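PDB 6GZB: spore germination protein GerM from Bacillus subtilis subsp. subtilis str. 168, which is of unknown molecular function but affects both sporulation and germination, and is built around two tandem GerMN domains. Local coordinates for residues K80-Y85 against L147-S152; D113-K116 against A120-D123. All coordinates share one frame; numbering follows the deposited sequence.

Interaction 1 of 2, residues K80-Y85 against L147-S152; sequences KQALEY and LTQFSS
Ala82 meets the aromatic ring of Phe150 at its edge, near the ring plane, with CB of Ala82 4.3 Å from CE2 of Phe150. One face of the same ring is covered from within its own segment by CG of Gln149, which sits 3.7 Å above the plane and displaced toward the rim. A phenylalanine suits this place because rim and face can both pack against carbon, and Ala82, whose CB points from the helix at the facing segment, lets the ring come close to the helix surface. Beside this pair Leu83 and Leu147 cross at about a right angle. Their branched ends interlock: CG of Leu83 touches CD2 of Leu147 at 4.0 Å, while CD2 of Leu83 approaches CG of Leu147, also at 4.0 Å. Neither leucine starts out directed at its partner; in Leu83, CG lies anti to the carbonyl carbon (chi1 -65°), and this turn carries both methyls over to Leu147. Cutting Leu83 back to an alanine would remove CG and both methyls, and would probably leave Leu147 without its partner and open a gap between helix 78-84 and the end of helix 136-147, beside Val110 and Val112. The amide of Gln149 borders the helix, its NE2 4.5 Å from Ala82 CB, but that nitrogen spends its hydrogen bonds on Glu55 O and Thr146 O. A type I turn from Leu147 to Phe150 brings the leucine and the ring to the same helix. No hydrogen bond or salt bridge crosses between the two segments, so this largely buried contact depends on apolar packing and shape, and the amide nitrogen that borders it is satisfied by two backbone carbonyls.

Interaction 2 of 2, residues D113-K116 against A120-D123; sequences DIKK and AIAD. With ACT (acetate ion), chain G.
Asp113 and Ile121 form an antiparallel hydrogen-bonded pair, their backbones joined by two nearly straight bonds. Asp113 N donates to Ile121 O at 3.0 Å, and Ile121 N returns a bond to Asp113 O at 2.9 Å with an N-H...O angle of 170°. The same Asp113 carbonyl oxygen also receives a CA-H...O contact from Ala120 CA at 3.5 Å. One step on, Ile114 and Ala120 make a non-hydrogen-bonded pair whose CA atoms lie 4.4 Å apart. Their side chains occupy the sheet face turned to helix 78-84 and the loop after helix 136-147, where Ile114 packs on Ala79 and Ile153; the small Ala120, also touching Ile153, leaves room for this cover. Asp113 and Ile121 project from the other face. There Lys115, just past the strand, folds back instead of extending: bends at chi2 (-114°), chi3 and chi4 bring its NZ to Asp113 OD2 in a 3.0 Å salt bridge, met nearly along the carboxylate's C-O axis. In reaching it, the lysine passes over the end of Ile121, whose CD1 lies 3.9 Å from Lys115 NZ and also touches CD. Thus the aliphatic part of Lys115 helps cover the buried isoleucine while its ammonium group is paired with the exposed aspartate, a sensible use of a long amphipathic chain. Beyond the strand, Lys116 N donates to OXT of an acetate ion, 3.1 Å away and almost straight, a ligand probably brought by the crystallisation liquor. Strand 119-124 continues the pairing on its other side with strand 155-160, through backbone bonds such as Ala122 to Lys157. The arrangement is that of a beta hairpin at one edge of the mixed four-stranded sheet of the first GerMN domain.

How the interactions relate
Interactions 1 and 2 both belong to the first GerMN domain, their centres about 10 Å apart. Along the chain, helix 78-84 comes first, then the hairpin of strands 110-114 and 119-124, then helix 136-147 and its following turn, so both segments of interaction 2 fall between the two of interaction 1. The two contacts meet directly: Leu83 CD1 packs 3.9 Å from Ala122 CB, Leu147 CD1 also reaches Ala120 and Ala122, and Ser152 O touches Ile114 CG2. The helix-to-turn packing of interaction 1 therefore lies against one face of the sheet whose edge hairpin is interaction 2, joining helices and sheet in one apolar layer.

Interaction 1 of 2, residues K80-Y85 against L147-S152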
loop_
_atom_site.group_PDB
_atom_site.type_symbol
_atom_site.label_atom_id
_atom_site.label_comp_id
_atom_site.label_asym_id
_atom_site.label_seq_id
_atom_site.Cartn_x
_atom_site.Cartn_y
_atom_site.Cartn_z
ATOM N N LYS A 80 -7.037 8.274 -15.578
ATOM C CA LYS A 80 -8.338 7.766 -15.989
ATOM C C LYS A 80 -8.248 6.298 -16.400
ATOM O O LYS A 80 -9.107 5.479 -16.060
ATOM C CB LYS A 80 -8.872 8.605 -17.146
ATOM C CG LYS A 80 -10.066 7.999 -17.852
ATOM C CD LYS A 80 -10.463 8.874 -19.027
ATOM C CE LYS A 80 -11.678 8.311 -19.744
ATOM N NZ LYS A 80 -12.473 9.384 -20.389
ATOM N N GLN A 81 -7.202 5.963 -17.134
ATOM C CA GLN A 81 -7.041 4.601 -17.624
ATOM C C GLN A 81 -6.883 3.634 -16.456
ATOM O O GLN A 81 -7.466 2.552 -16.453
ATOM C CB GLN A 81 -5.821 4.514 -18.534
ATOM C CG GLN A 81 -5.618 3.134 -19.140
ATOM C CD GLN A 81 -4.242 2.976 -19.727
ATOM O OE1 GLN A 81 -3.250 3.418 -19.145
ATOM N NE2 GLN A 81 -4.175 2.371 -20.907
ATOM N N ALA A 82 -6.099 4.038 -15.460
ATOM C CA ALA A 82 -5.862 3.197 -14.290
ATOM C C ALA A 82 -7.182 2.851 -13.592
ATOM O O ALA A 82 -7.421 1.699 -13.247
ATOM C CB ALA A 82 -4.915 3.889 -13.327
ATOM N N LEU A 83 -8.063 3.836 -13.447
ATOM C CA LEU A 83 -9.372 3.596 -12.850
ATOM C C LEU A 83 -10.239 2.698 -13.729
ATOM O O LEU A 83 -11.001 1.874 -13.223
ATOM C CB LEU A 83 -10.097 4.915 -12.599
ATOM C CG LEU A 83 -9.452 5.836 -11.558
ATOM C CD1 LEU A 83 -10.395 6.993 -11.254
ATOM C CD2 LEU A 83 -9.118 5.083 -10.281
ATOM N N GLU A 84 -10.143 2.868 -15.042
ATOM C CA GLU A 84 -10.900 2.031 -15.976
ATOM C C GLU A 84 -10.502 0.573 -15.835
ATOM O O GLU A 84 -11.306 -0.333 -16.078
ATOM C CB GLU A 84 -10.680 2.494 -17.424
ATOM C CG GLU A 84 -11.640 3.589 -17.868
ATOM C CD GLU A 84 -11.145 4.399 -19.058
ATOM O OE1 GLU A 84 -11.824 5.381 -19.427
ATOM O OE2 GLU A 84 -10.072 4.087 -19.611
ATOM N N TYR A 85 -9.258 0.346 -15.426
ATOM C CA TYR A 85 -8.765 -1.016 -15.237
ATOM C C TYR A 85 -9.052 -1.554 -13.840
ATOM O O TYR A 85 -8.567 -2.623 -13.468
ATOM C CB TYR A 85 -7.273 -1.076 -15.544
ATOM C CG TYR A 85 -6.986 -1.355 -17.002
ATOM C CD1 TYR A 85 -7.102 -0.355 -17.959
ATOM C CD2 TYR A 85 -6.632 -2.625 -17.430
ATOM C CE1 TYR A 85 -6.845 -0.605 -19.290
ATOM C CE2 TYR A 85 -6.347 -2.875 -18.758
ATOM C CZ TYR A 85 -6.481 -1.867 -19.686
ATOM O OH TYR A 85 -6.234 -2.108 -21.015
ATOM N N LEU A 147 -5.030 6.261 -7.773
ATOM C CA LEU A 147 -4.806 7.607 -8.296
ATOM C C LEU A 147 -3.514 8.212 -7.764
ATOM O O LEU A 147 -2.783 8.870 -8.500
ATOM C CB LEU A 147 -5.985 8.527 -7.962
ATOM C CG LEU A 147 -7.228 8.312 -8.823
ATOM C CD1 LEU A 147 -8.373 9.207 -8.362
ATOM C CD2 LEU A 147 -6.895 8.569 -10.280
ATOM N N THR A 148 -3.216 7.975 -6.493
ATOM C CA THR A 148 -2.088 8.640 -5.848
ATOM C C THR A 148 -0.754 7.985 -6.136
ATOM O O THR A 148 0.279 8.434 -5.635
ATOM C CB THR A 148 -2.279 8.753 -4.317
ATOM O OG1 THR A 148 -2.631 7.483 -3.765
ATOM C CG2 THR A 148 -3.383 9.763 -4.004
ATOM N N GLN A 149 -0.745 6.958 -6.978
ATOM C CA GLN A 149 0.535 6.417 -7.438
ATOM C C GLN A 149 1.255 7.415 -8.352
ATOM O O GLN A 149 2.458 7.339 -8.530
ATOM C CB GLN A 149 0.349 5.080 -8.163
ATOM C CG GLN A 149 -0.128 5.201 -9.600
ATOM C CD GLN A 149 -0.451 3.848 -10.197
ATOM O OE1 GLN A 149 0.447 3.128 -10.616
ATOM N NE2 GLN A 149 -1.732 3.480 -10.203
ATOM N N PHE A 150 0.499 8.311 -8.972
ATOM C CA PHE A 150 1.061 9.293 -9.887
ATOM C C PHE A 150 1.591 10.508 -9.133
ATOM O O PHE A 150 0.997 10.961 -8.143
ATOM C CB PHE A 150 -0.002 9.743 -10.879
ATOM C CG PHE A 150 -0.560 8.633 -11.704
ATOM C CD1 PHE A 150 0.140 8.149 -12.793
ATOM C CD2 PHE A 150 -1.794 8.078 -11.404
ATOM C CE1 PHE A 150 -0.379 7.126 -13.569
ATOM C CE2 PHE A 150 -2.313 7.044 -12.165
ATOM C CZ PHE A 150 -1.594 6.553 -13.238
ATOM N N SER A 151 2.681 10.985 -9.442
ATOM C CA SER A 151 3.365 12.051 -8.705
ATOM C C SER A 151 2.564 13.356 -8.734
ATOM O O SER A 151 2.713 14.196 -7.856
ATOM C CB SER A 151 4.777 12.266 -9.251
ATOM O OG SER A 151 4.723 12.717 -10.585
ATOM N N SER A 152 1.688 13.536 -9.856
ATOM C CA SER A 152 0.859 14.727 -9.982
ATOM C C SER A 152 -0.400 14.664 -9.113
ATOM O O SER A 152 -1.136 15.639 -9.039
ATOM C CB SER A 152 0.451 14.930 -11.439
ATOM O OG SER A 152 -0.378 13.869 -11.897
#

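Interaction 2 of 2, residues D113-K116 against A120-D123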
loop_
_atom_site.group_PDB
_atom_site.type_symbol
_atom_site.label_atom_id
_atom_site.label_comp_id
_atom_site.label_asym_id
_atom_site.label_seq_id
_atom_site.Cartn_x
_atom_site.Cartn_y
_atom_site.Cartn_z
ATOM N N ASP A 113 -10.029 14.688 -13.555
ATOM C CA ASP A 113 -9.524 16.035 -13.719
ATOM C C ASP A 113 -8.445 16.294 -12.667
ATOM O O ASP A 113 -8.716 16.328 -11.464
ATOM C CB ASP A 113 -10.683 17.026 -13.559
ATOM C CG ASP A 113 -10.250 18.463 -13.723
ATOM O OD1 ASP A 113 -9.340 18.709 -14.536
ATOM O OD2 ASP A 113 -10.838 19.343 -13.059
ATOM N N ILE A 114 -7.215 16.464 -13.125
ATOM C CA ILE A 114 -6.086 16.665 -12.228
ATOM C C ILE A 114 -5.805 18.161 -12.079
ATOM O O ILE A 114 -5.479 18.836 -13.049
ATOM C CB ILE A 114 -4.828 15.941 -12.753
ATOM C CG1 ILE A 114 -5.110 14.449 -12.922
ATOM C CG2 ILE A 114 -3.654 16.144 -11.809
ATOM C CD1 ILE A 114 -3.984 13.691 -13.596
ATOM N N LYS A 115 -5.937 18.674 -10.863
ATOM C CA LYS A 115 -5.695 20.090 -10.589
ATOM C C LYS A 115 -4.222 20.325 -10.293
ATOM O O LYS A 115 -3.479 19.382 -10.012
ATOM C CB LYS A 115 -6.517 20.563 -9.388
ATOM C CG LYS A 115 -7.933 20.026 -9.322
ATOM C CD LYS A 115 -8.965 21.128 -9.486
ATOM C CE LYS A 115 -9.349 21.299 -10.944
ATOM N NZ LYS A 115 -10.806 21.560 -11.099
ATOM N N LYS A 116 -3.822 21.595 -10.293
ATOM C CA LYS A 116 -2.423 21.963 -10.099
ATOM C C LYS A 116 -1.977 21.779 -8.652
ATOM O O LYS A 116 -0.798 21.543 -8.386
ATOM C CB LYS A 116 -2.183 23.409 -10.542
ATOM C CG LYS A 116 -1.919 23.557 -12.035
ATOM C CD LYS A 116 -1.568 24.989 -12.404
ATOM C CE LYS A 116 -0.797 25.061 -13.716
ATOM N NZ LYS A 116 -0.037 26.334 -13.851
ATOM N N ALA A 120 -6.895 15.206 -7.570
ATOM C CA ALA A 120 -7.567 14.566 -8.691
ATOM C C ALA A 120 -9.036 14.406 -8.381
ATOM O O ALA A 120 -9.405 13.919 -7.310
ATOM C CB ALA A 120 -6.949 13.212 -8.982
ATOM N N ILE A 121 -9.873 14.832 -9.318
ATOM C CA ILE A 121 -11.304 14.666 -9.180
ATOM C C ILE A 121 -11.764 13.533 -10.083
ATOM O O ILE A 121 -11.623 13.597 -11.305
ATOM C CB ILE A 121 -12.053 15.966 -9.539
ATOM C CG1 ILE A 121 -11.686 17.068 -8.543
ATOM C CG2 ILE A 121 -13.553 15.738 -9.508
ATOM C CD1 ILE A 121 -12.026 18.462 -9.014
ATOM N N ALA A 122 -12.261 12.469 -9.471
ATOM C CA ALA A 122 -12.712 11.309 -10.217
ATOM C C ALA A 122 -14.222 11.325 -10.290
ATOM O O ALA A 122 -14.898 11.160 -9.275
ATOM C CB ALA A 122 -12.231 10.031 -9.551
ATOM N N ASP A 123 -14.746 11.531 -11.496
ATOM C CA ASP A 123 -16.182 11.712 -11.697
ATOM C C ASP A 123 -16.740 10.472 -12.390
ATOM O O ASP A 123 -16.416 10.198 -13.539
ATOM C CB ASP A 123 -16.436 12.969 -12.544
ATOM C CG ASP A 123 -17.905 13.395 -12.560
ATOM O OD1 ASP A 123 -18.752 12.685 -11.978
ATOM O OD2 ASP A 123 -18.223 14.413 -13.208
HETATM C C ACT G . -6.265 24.085 -11.771
HETATM O O ACT G . -5.833 23.414 -12.692
HETATM O OXT ACT G . -5.813 23.966 -10.642
HETATM C CH3 ACT G . -7.602 24.700 -11.929
#